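Side-chain contacts in homoserine kinase (Cytophaga hutchinsonii, PDB 4P52), which probably catalyses the ATP-dependent phosphorylation of L-homoserine to O-phospho-L-homoserine: residues V56-S61 against V129-Q134; V202-K207 against S284-F289; A304-F309 against I314-Y319. All coordinates share one frame; numbering follows the deposited sequence.

Contact 1. Residues V56-S61 against V129-Q134; sequences VLLRLS and VYAINQ
No polar bond joins Leu58 to its partners Ala131 and Ile132; the backbone bonds of the helix, Asn133 N to Val129 O and Gln134 N to Tyr130 O, are each 3.1 Å. The contact with Leu58 is made by hydrocarbon groups of Ala131 and Ile132, and the pairing is a small example of how one leucine branch can seat a helix on a sheet. Leu58 CD1 does the work. It lies 3.6 Å from Ala131 CB, on one side of the angle between two successive helix residues. On the other side Leu58 CD1 is 3.8 Å from Ile132 CB. The same methyl also comes within 3.5 Å of the backbone atom Ile132 N. Leu58 CG follows behind it, 3.8 Å from Ala131 CB. Leu58 CG stands anti to its own carbonyl carbon (chi1 -57°), which carries the branch off the strand and into the helix surface. The setting is the GHMP-kinase N-terminal domain, an alpha/beta unit in which helix 120-135, entered from the glycine-rich loop, packs on the mixed sheet containing strand 52-61. Ile132 holds CG1 anti to its backbone N (chi1 -169°). Ile132 CD1 lies alongside the end of the Leu58 branch, 4.0 Å from Leu58 CD1. Around this meeting, Ile91 of helix 86-98 touches both Leu58 and Ile132, and Ile106 and Ile104 of strand 103-110 lie against the same two side chains. Val29 of strand 26-36 packs on the Ala131 methyl.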
loop_
_atom_site.group_PDB
_atom_site.type_symbol
_atom_site.label_atom_id
_atom_site.label_comp_id
_atom_site.label_asym_id
_atom_site.label_seq_id
_atom_site.Cartn_x
_atom_site.Cartn_y
_atom_site.Cartn_z
ATOM N N VAL A 56 12.397 16.049 27.880
ATOM C CA VAL A 56 13.645 16.795 27.782
ATOM C C VAL A 56 13.464 18.188 28.354
ATOM O O VAL A 56 12.498 18.870 28.030
ATOM C CB VAL A 56 14.139 16.880 26.330
ATOM C CG1 VAL A 56 15.370 17.766 26.204
ATOM C CG2 VAL A 56 14.494 15.484 25.844
ATOM N N LEU A 57 14.384 18.590 29.229
ATOM C CA LEU A 57 14.398 19.941 29.759
ATOM C C LEU A 57 15.633 20.650 29.213
ATOM O O LEU A 57 16.724 20.084 29.258
ATOM C CB LEU A 57 14.408 19.906 31.289
ATOM C CG LEU A 57 14.295 21.266 32.016
ATOM C CD1 LEU A 57 13.585 21.161 33.370
ATOM C CD2 LEU A 57 15.672 21.880 32.184
ATOM N N LEU A 58 15.475 21.860 28.681
ATOM C CA LEU A 58 16.606 22.636 28.187
ATOM C C LEU A 58 16.669 23.924 28.956
ATOM O O LEU A 58 15.621 24.525 29.162
ATOM C CB LEU A 58 16.414 22.996 26.721
ATOM C CG LEU A 58 16.210 21.867 25.715
ATOM C CD1 LEU A 58 16.368 22.462 24.334
ATOM C CD2 LEU A 58 17.202 20.733 25.902
ATOM N N ARG A 59 17.862 24.359 29.371
ATOM C CA ARG A 59 18.029 25.712 29.913
ATOM C C ARG A 59 19.045 26.463 29.089
ATOM O O ARG A 59 19.981 25.869 28.554
ATOM C CB ARG A 59 18.516 25.733 31.371
ATOM C CG ARG A 59 18.010 24.617 32.244
ATOM C CD ARG A 59 18.603 24.664 33.652
ATOM N NE ARG A 59 17.895 23.703 34.518
ATOM C CZ ARG A 59 16.691 23.916 35.099
ATOM N NH1 ARG A 59 16.007 25.065 34.951
ATOM N NH2 ARG A 59 16.154 22.964 35.857
ATOM N N LEU A 60 18.882 27.777 29.019
ATOM C CA LEU A 60 19.857 28.629 28.377
ATOM C C LEU A 60 21.077 28.780 29.282
ATOM O O LEU A 60 20.935 28.901 30.499
ATOM C CB LEU A 60 19.252 30.004 28.101
ATOM C CG LEU A 60 18.056 29.967 27.163
ATOM C CD1 LEU A 60 17.461 31.365 27.081
ATOM C CD2 LEU A 60 18.443 29.422 25.790
ATOM N N SER A 61 22.269 28.779 28.691
ATOM C CA SER A 61 23.491 28.953 29.453
ATOM C C SER A 61 24.372 30.038 28.838
ATOM O O SER A 61 24.491 30.144 27.605
ATOM C CB SER A 61 24.235 27.620 29.557
ATOM O OG SER A 61 25.342 27.708 30.440
ATOM N N VAL A 129 14.575 18.508 19.875
ATOM C CA VAL A 129 14.513 19.397 18.716
ATOM C C VAL A 129 13.299 20.320 18.811
ATOM O O VAL A 129 13.392 21.536 18.595
ATOM C CB VAL A 129 14.483 18.594 17.401
ATOM C CG1 VAL A 129 14.306 19.523 16.228
ATOM C CG2 VAL A 129 15.786 17.838 17.239
ATOM N N TYR A 130 12.169 19.728 19.186
ATOM C CA TYR A 130 10.983 20.475 19.468
ATOM C C TYR A 130 11.281 21.501 20.526
ATOM O O TYR A 130 10.920 22.664 20.361
ATOM C CB TYR A 130 9.916 19.548 19.984
ATOM C CG TYR A 130 8.557 20.136 19.952
ATOM C CD1 TYR A 130 7.809 20.133 18.768
ATOM C CD2 TYR A 130 7.994 20.702 21.101
ATOM C CE1 TYR A 130 6.513 20.668 18.725
ATOM C CE2 TYR A 130 6.713 21.250 21.073
ATOM C CZ TYR A 130 5.981 21.229 19.876
ATOM O OH TYR A 130 4.717 21.752 19.833
ATOM N N ALA A 131 11.941 21.070 21.604
ATOM C CA ALA A 131 12.264 21.951 22.728
ATOM C C ALA A 131 13.066 23.156 22.301
ATOM O O ALA A 131 12.663 24.286 22.601
ATOM C CB ALA A 131 13.002 21.205 23.823
ATOM N N ILE A 132 14.184 22.925 21.599
ATOM C CA ILE A 132 15.110 24.011 21.244
ATOM C C ILE A 132 14.418 25.015 20.335
ATOM O O ILE A 132 14.602 26.241 20.473
ATOM C CB ILE A 132 16.446 23.500 20.641
ATOM C CG1 ILE A 132 17.478 24.625 20.540
ATOM C CG2 ILE A 132 16.266 22.867 19.270
ATOM C CD1 ILE A 132 17.908 25.184 21.884
ATOM N N ASN A 133 13.574 24.497 19.448
ATOM C CA ASN A 133 12.873 25.345 18.508
ATOM C C ASN A 133 11.868 26.270 19.197
ATOM O O ASN A 133 11.793 27.464 18.910
ATOM C CB ASN A 133 12.195 24.492 17.434
ATOM C CG ASN A 133 11.621 25.330 16.308
ATOM O OD1 ASN A 133 12.333 26.137 15.681
ATOM N ND2 ASN A 133 10.331 25.131 16.027
ATOM N N GLN A 134 11.105 25.732 20.132
ATOM C CA GLN A 134 10.172 26.577 20.812
ATOM C C GLN A 134 10.889 27.552 21.740
ATOM O O GLN A 134 10.603 28.737 21.722
ATOM C CB GLN A 134 9.098 25.786 21.538
ATOM C CG GLN A 134 8.036 26.734 22.091
ATOM C CD GLN A 134 6.698 26.073 22.343
ATOM O OE1 GLN A 134 6.272 25.210 21.567
ATOM N NE2 GLN A 134 6.020 26.470 23.435
#

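Contact 2. Residues V202-K207 against S284-F289; sequences VEVQTK and SGPSIF
Van der Waals packing between Val204 and Pro286 supplies the apolar half of this contact. The two side chains slide past each other in opposite directions: Val204 CG2 lies 4.0 Å from Pro286 CB, and Val204 CB lies 4.1 Å from Pro286 CD, on the other side of CG. Val204 CG2 is set anti to the carbonyl carbon, which turns this methyl rather than CG1 onto the ring. Two residues earlier, Val202 contributes a backbone atom, its O approaching Pro286 CG at 3.6 Å. Leu260 also touches Val204, and Pro286 rests on Pro200 of strand 194-200.

The polar half runs through a water. It donates to Val204 O at 3.0 Å and to Gly285 O at 2.6 Å, and is hydrogen-bonded to Thr206 OG1 at 3.3 Å. Acceptors beyond the two segments also compete for its protons, so not every one can be served at once. Thr206 OG1 stands anti to its carbonyl carbon (chi1 -59°), on the side where the water sits. Thr206 OG1 and Ser284 OG are 3.9 Å apart, with no hydrogen bond between them.

A backbone feature frames both halves. The Gly285-Pro286 peptide is cis, and Gly285 has a positive phi (81°), in the Gly-Ser-Gly-Pro turn of the C-terminal GHMP motif. Ser287, just beyond, bonds to Ser116 in the glycine-rich loop of the other domain. With no direct hydrogen bond between the segments, the polar link from the approach to helix 206-211 across to this turn is carried by a water-mediated bridge, set beside a valine-proline apolar patch.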
loop_
_atom_site.group_PDB
_atom_site.type_symbol
_atom_site.label_atom_id
_atom_site.label_comp_id
_atom_site.label_asym_id
_atom_site.label_seq_id
_atom_site.Cartn_x
_atom_site.Cartn_y
_atom_site.Cartn_z
ATOM N N VAL A 202 11.841 -7.765 29.556
ATOM C CA VAL A 202 12.897 -8.628 29.071
ATOM C C VAL A 202 13.521 -7.853 27.916
ATOM O O VAL A 202 12.871 -6.991 27.326
ATOM C CB VAL A 202 12.326 -10.011 28.636
ATOM C CG1 VAL A 202 11.445 -9.914 27.396
ATOM C CG2 VAL A 202 13.447 -10.965 28.362
ATOM N N GLU A 203 14.780 -8.076 27.610
ATOM C CA GLU A 203 15.304 -7.314 26.505
ATOM C C GLU A 203 15.818 -8.131 25.355
ATOM O O GLU A 203 16.719 -8.926 25.478
ATOM C CB GLU A 203 16.255 -6.198 26.933
ATOM C CG GLU A 203 17.474 -6.632 27.707
ATOM C CD GLU A 203 18.354 -5.453 28.080
ATOM O OE1 GLU A 203 17.783 -4.395 28.427
ATOM O OE2 GLU A 203 19.606 -5.582 28.029
ATOM N N VAL A 204 15.163 -7.926 24.232
ATOM C CA VAL A 204 15.585 -8.423 22.944
ATOM C C VAL A 204 16.379 -7.273 22.328
ATOM O O VAL A 204 15.874 -6.122 22.250
ATOM C CB VAL A 204 14.335 -8.731 22.085
ATOM C CG1 VAL A 204 14.680 -8.905 20.609
ATOM C CG2 VAL A 204 13.585 -9.931 22.645
ATOM N N GLN A 205 17.609 -7.581 21.904
ATOM C CA GLN A 205 18.449 -6.617 21.195
ATOM C C GLN A 205 17.850 -6.141 19.846
ATOM O O GLN A 205 17.219 -6.934 19.119
ATOM C CB GLN A 205 19.848 -7.204 20.992
ATOM C CG GLN A 205 20.599 -7.481 22.283
ATOM C CD GLN A 205 20.601 -6.307 23.259
ATOM O OE1 GLN A 205 20.058 -6.396 24.368
ATOM N NE2 GLN A 205 21.212 -5.198 22.851
ATOM N N THR A 206 18.031 -4.853 19.523
ATOM C CA THR A 206 17.661 -4.316 18.192
ATOM C C THR A 206 18.565 -4.951 17.132
ATOM O O THR A 206 18.100 -5.315 16.037
ATOM C CB THR A 206 17.741 -2.768 18.127
ATOM O OG1 THR A 206 16.861 -2.215 19.111
ATOM C CG2 THR A 206 17.315 -2.239 16.743
ATOM N N LYS A 207 19.839 -5.104 17.510
ATOM C CA LYS A 207 20.884 -5.747 16.723
ATOM C C LYS A 207 20.463 -7.126 16.171
ATOM O O LYS A 207 20.638 -7.401 14.978
ATOM C CB LYS A 207 22.160 -5.862 17.577
ATOM C CG LYS A 207 23.398 -6.315 16.821
ATOM C CD LYS A 207 24.461 -6.853 17.773
ATOM C CE LYS A 207 25.707 -7.311 17.022
ATOM N NZ LYS A 207 25.480 -8.536 16.197
ATOM N N SER A 284 10.789 -3.011 16.518
ATOM C CA SER A 284 11.616 -4.197 16.471
ATOM C C SER A 284 11.436 -5.075 17.741
ATOM O O SER A 284 12.187 -6.039 17.967
ATOM C CB SER A 284 13.067 -3.780 16.264
ATOM O OG SER A 284 13.434 -2.920 17.321
ATOM N N GLY A 285 10.437 -4.753 18.561
ATOM C CA GLY A 285 10.130 -5.570 19.729
ATOM C C GLY A 285 11.040 -5.276 20.900
ATOM O O GLY A 285 11.924 -4.422 20.799
ATOM N N PRO A 286 10.837 -5.986 22.023
ATOM C CA PRO A 286 9.848 -7.066 22.268
ATOM C C PRO A 286 8.390 -6.619 22.518
ATOM O O PRO A 286 7.510 -7.492 22.685
ATOM C CB PRO A 286 10.376 -7.745 23.517
ATOM C CG PRO A 286 11.080 -6.648 24.247
ATOM C CD PRO A 286 11.697 -5.754 23.196
ATOM N N SER A 287 8.117 -5.309 22.532
ATOM C CA SER A 287 6.724 -4.843 22.666
ATOM C C SER A 287 5.812 -5.295 21.544
ATOM O O SER A 287 6.237 -5.439 20.384
ATOM C CB SER A 287 6.644 -3.328 22.810
ATOM O OG SER A 287 7.236 -2.965 24.045
ATOM N N ILE A 288 4.550 -5.488 21.908
ATOM C CA ILE A 288 3.528 -6.018 21.041
ATOM C C ILE A 288 2.335 -5.084 21.121
ATOM O O ILE A 288 2.022 -4.560 22.192
ATOM C CB ILE A 288 3.101 -7.417 21.528
ATOM C CG1 ILE A 288 4.327 -8.343 21.529
ATOM C CG2 ILE A 288 1.987 -8.002 20.663
ATOM C CD1 ILE A 288 4.062 -9.725 22.067
ATOM N N PHE A 289 1.663 -4.860 19.998
ATOM C CA PHE A 289 0.493 -3.983 20.021
ATOM C C PHE A 289 -0.687 -4.703 19.408
ATOM O O PHE A 289 -0.521 -5.602 18.553
ATOM C CB PHE A 289 0.745 -2.664 19.275
ATOM C CG PHE A 289 0.735 -2.824 17.792
ATOM C CD1 PHE A 289 1.829 -3.382 17.132
ATOM C CD2 PHE A 289 -0.381 -2.452 17.055
ATOM C CE1 PHE A 289 1.799 -3.572 15.751
ATOM C CE2 PHE A 289 -0.419 -2.641 15.673
ATOM C CZ PHE A 289 0.665 -3.208 15.020
HETATM O O HOH W 1 14.519 -4.065 20.456
#

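Contact 3. Residues A304-F309 against I314-Y319; sequences AMKKGF and IGSDVY
Ile314 N donates to Phe309 O at 2.9 Å in a nearly straight bond, 165° at the hydrogen, with the donor tilted out of the carbonyl plane. This bond spans the turn that follows helix 295-310 in the ferredoxin-like C-terminal domain of GHMP kinases. The helix links strand 288-292 to strand 316-322 in a beta-alpha-beta crossover, with strand 194-200 between the two strands. Helix 304-309 and strand 316-319 consequently run almost antiparallel, their axes 8.9 Å apart at closest approach.

Next comes the ammonium group of Lys306. Its NZ donates to a water at 2.9 Å, and the same water accepts from Val318 N at 3.1 Å, so the lysine reaches the edge strand through solvent. A weak hydrogen bond of 3.5 Å also runs from Lys306 NZ to Ser316 OG. The chain leaves the helix with CG anti to the backbone N (chi1 170°), then bends at its last two torsions, which brings NZ back over the strand. An alanine here would remove both donor and methylene chain, and is likely to leave the bridging water without its lysine donor and Ser316 OG without this weak bond.

Packing takes over beyond the polar groups. The aliphatic part of Lys306 crosses Val318 obliquely, Lys306 CE lying 4.1 Å from Val318 CG2, while Val318 also touches Ile198 of strand 194-200. Phe309, against Pro200 and Val267, turns its ring inward between helix and sheet. Ile314 and Ser316 meet that ring obliquely through their CB atoms. Phe309 CB lies 3.4 Å from Ile314 O, and on the ring itself Phe309 CD1 comes 4.3 Å from Ile314 CB.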
loop_
_atom_site.group_PDB
_atom_site.type_symbol
_atom_site.label_atom_id
_atom_site.label_comp_id
_atom_site.label_asym_id
_atom_site.label_seq_id
_atom_site.Cartn_x
_atom_site.Cartn_y
_atom_site.Cartn_z
ATOM N N ALA A 304 -5.632 -9.777 28.597
ATOM C CA ALA A 304 -5.326 -11.122 28.105
ATOM C C ALA A 304 -3.850 -11.280 27.687
ATOM O O ALA A 304 -3.246 -12.346 27.870
ATOM C CB ALA A 304 -6.273 -11.520 26.982
HETATM N N MSE A 305 -3.264 -10.215 27.152
HETATM C CA MSE A 305 -1.843 -10.213 26.830
HETATM C C MSE A 305 -1.020 -10.264 28.108
HETATM O O MSE A 305 -0.097 -11.075 28.207
HETATM C CB MSE A 305 -1.463 -9.047 25.931
HETATM C CG MSE A 305 -2.149 -9.120 24.568
HETATM SE SE MSE A 305 -1.427 -7.709 23.355
HETATM C CE MSE A 305 -2.031 -6.046 24.217
ATOM N N LYS A 306 -1.354 -9.431 29.096
ATOM C CA LYS A 306 -0.721 -9.505 30.421
ATOM C C LYS A 306 -0.756 -10.926 30.991
ATOM O O LYS A 306 0.236 -11.413 31.540
ATOM C CB LYS A 306 -1.374 -8.532 31.406
ATOM C CG LYS A 306 -0.936 -8.706 32.864
ATOM C CD LYS A 306 -1.625 -7.741 33.828
ATOM C CE LYS A 306 -1.286 -6.275 33.538
ATOM N NZ LYS A 306 0.173 -5.905 33.541
ATOM N N LYS A 307 -1.888 -11.595 30.840
ATOM C CA LYS A 307 -2.049 -12.931 31.382
ATOM C C LYS A 307 -1.145 -13.932 30.636
ATOM O O LYS A 307 -0.642 -14.888 31.237
ATOM C CB LYS A 307 -3.527 -13.317 31.320
ATOM C CG LYS A 307 -3.902 -14.571 32.061
ATOM C CD LYS A 307 -5.025 -15.322 31.353
ATOM C CE LYS A 307 -5.719 -16.315 32.293
ATOM N NZ LYS A 307 -6.702 -17.195 31.593
ATOM N N GLY A 308 -0.923 -13.704 29.335
ATOM C CA GLY A 308 0.052 -14.482 28.553
ATOM C C GLY A 308 1.477 -14.362 29.090
ATOM O O GLY A 308 2.145 -15.362 29.279
ATOM N N PHE A 309 1.944 -13.156 29.371
ATOM C CA PHE A 309 3.303 -13.009 29.878
ATOM C C PHE A 309 3.452 -13.442 31.327
ATOM O O PHE A 309 4.510 -13.931 31.705
ATOM C CB PHE A 309 3.813 -11.576 29.731
ATOM C CG PHE A 309 4.261 -11.221 28.346
ATOM C CD1 PHE A 309 5.276 -11.915 27.728
ATOM C CD2 PHE A 309 3.688 -10.153 27.666
ATOM C CE1 PHE A 309 5.697 -11.572 26.445
ATOM C CE2 PHE A 309 4.125 -9.791 26.389
ATOM C CZ PHE A 309 5.134 -10.505 25.776
ATOM N N ILE A 314 6.997 -13.460 33.123
ATOM C CA ILE A 314 7.621 -12.238 32.649
ATOM C C ILE A 314 6.757 -11.018 32.983
ATOM O O ILE A 314 5.588 -10.971 32.610
ATOM C CB ILE A 314 7.931 -12.331 31.140
ATOM C CG1 ILE A 314 8.959 -13.446 30.902
ATOM C CG2 ILE A 314 8.424 -10.995 30.634
ATOM C CD1 ILE A 314 9.314 -13.685 29.466
ATOM N N GLY A 315 7.338 -10.058 33.713
ATOM C CA GLY A 315 6.674 -8.803 34.058
ATOM C C GLY A 315 6.333 -7.974 32.821
ATOM O O GLY A 315 6.984 -8.099 31.779
ATOM N N SER A 316 5.318 -7.123 32.935
ATOM C CA SER A 316 4.727 -6.503 31.763
ATOM C C SER A 316 4.049 -5.166 32.154
ATOM O O SER A 316 3.506 -5.021 33.260
ATOM C CB SER A 316 3.736 -7.498 31.069
ATOM O OG SER A 316 2.555 -7.818 31.836
ATOM N N ASP A 317 4.091 -4.197 31.245
ATOM C CA ASP A 317 3.325 -2.963 31.391
ATOM C C ASP A 317 2.412 -2.824 30.188
ATOM O O ASP A 317 2.829 -3.054 29.045
ATOM C CB ASP A 317 4.238 -1.734 31.488
ATOM C CG ASP A 317 5.198 -1.821 32.656
ATOM O OD1 ASP A 317 4.743 -1.810 33.832
ATOM O OD2 ASP A 317 6.418 -1.917 32.388
ATOM N N VAL A 318 1.179 -2.411 30.450
ATOM C CA VAL A 318 0.157 -2.281 29.422
ATOM C C VAL A 318 -0.232 -0.819 29.302
ATOM O O VAL A 318 -0.399 -0.144 30.312
ATOM C CB VAL A 318 -1.070 -3.149 29.787
ATOM C CG1 VAL A 318 -2.205 -2.954 28.801
ATOM C CG2 VAL A 318 -0.659 -4.626 29.820
ATOM N N TYR A 319 -0.369 -0.333 28.076
ATOM C CA TYR A 319 -0.853 1.023 27.833
ATOM C C TYR A 319 -1.985 0.975 26.810
ATOM O O TYR A 319 -1.923 0.199 25.843
ATOM C CB TYR A 319 0.264 1.903 27.274
ATOM C CG TYR A 319 1.513 1.878 28.091
ATOM C CD1 TYR A 319 2.491 0.920 27.860
ATOM C CD2 TYR A 319 1.718 2.834 29.112
ATOM C CE1 TYR A 319 3.649 0.906 28.616
ATOM C CE2 TYR A 319 2.868 2.823 29.898
ATOM C CZ TYR A 319 3.819 1.860 29.646
ATOM O OH TYR A 319 4.961 1.854 30.391
HETATM O O HOH W 2 0.380 -3.064 33.419
#

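The three contacts divide between the two halves of a GHMP kinase. Contact 1 lies in the N-terminal half, its centre about 30 Å from that of contact 2 and about 35 Å from that of contact 3, with no touch to either. Contacts 2 and 3 share the four-stranded antiparallel sheet; their centres are about 14 Å apart, and Ile288 CD1 packs on Phe309 CZ at 3.9 Å. In relatives, nucleotide and substrate bind between the two domains, next to the glycine-rich loop. Contact 2, whose Ser287 reaches Ser116, is therefore probably the nearest of the three to the active site, whereas contacts 1 and 3 are structural packing of their own domains.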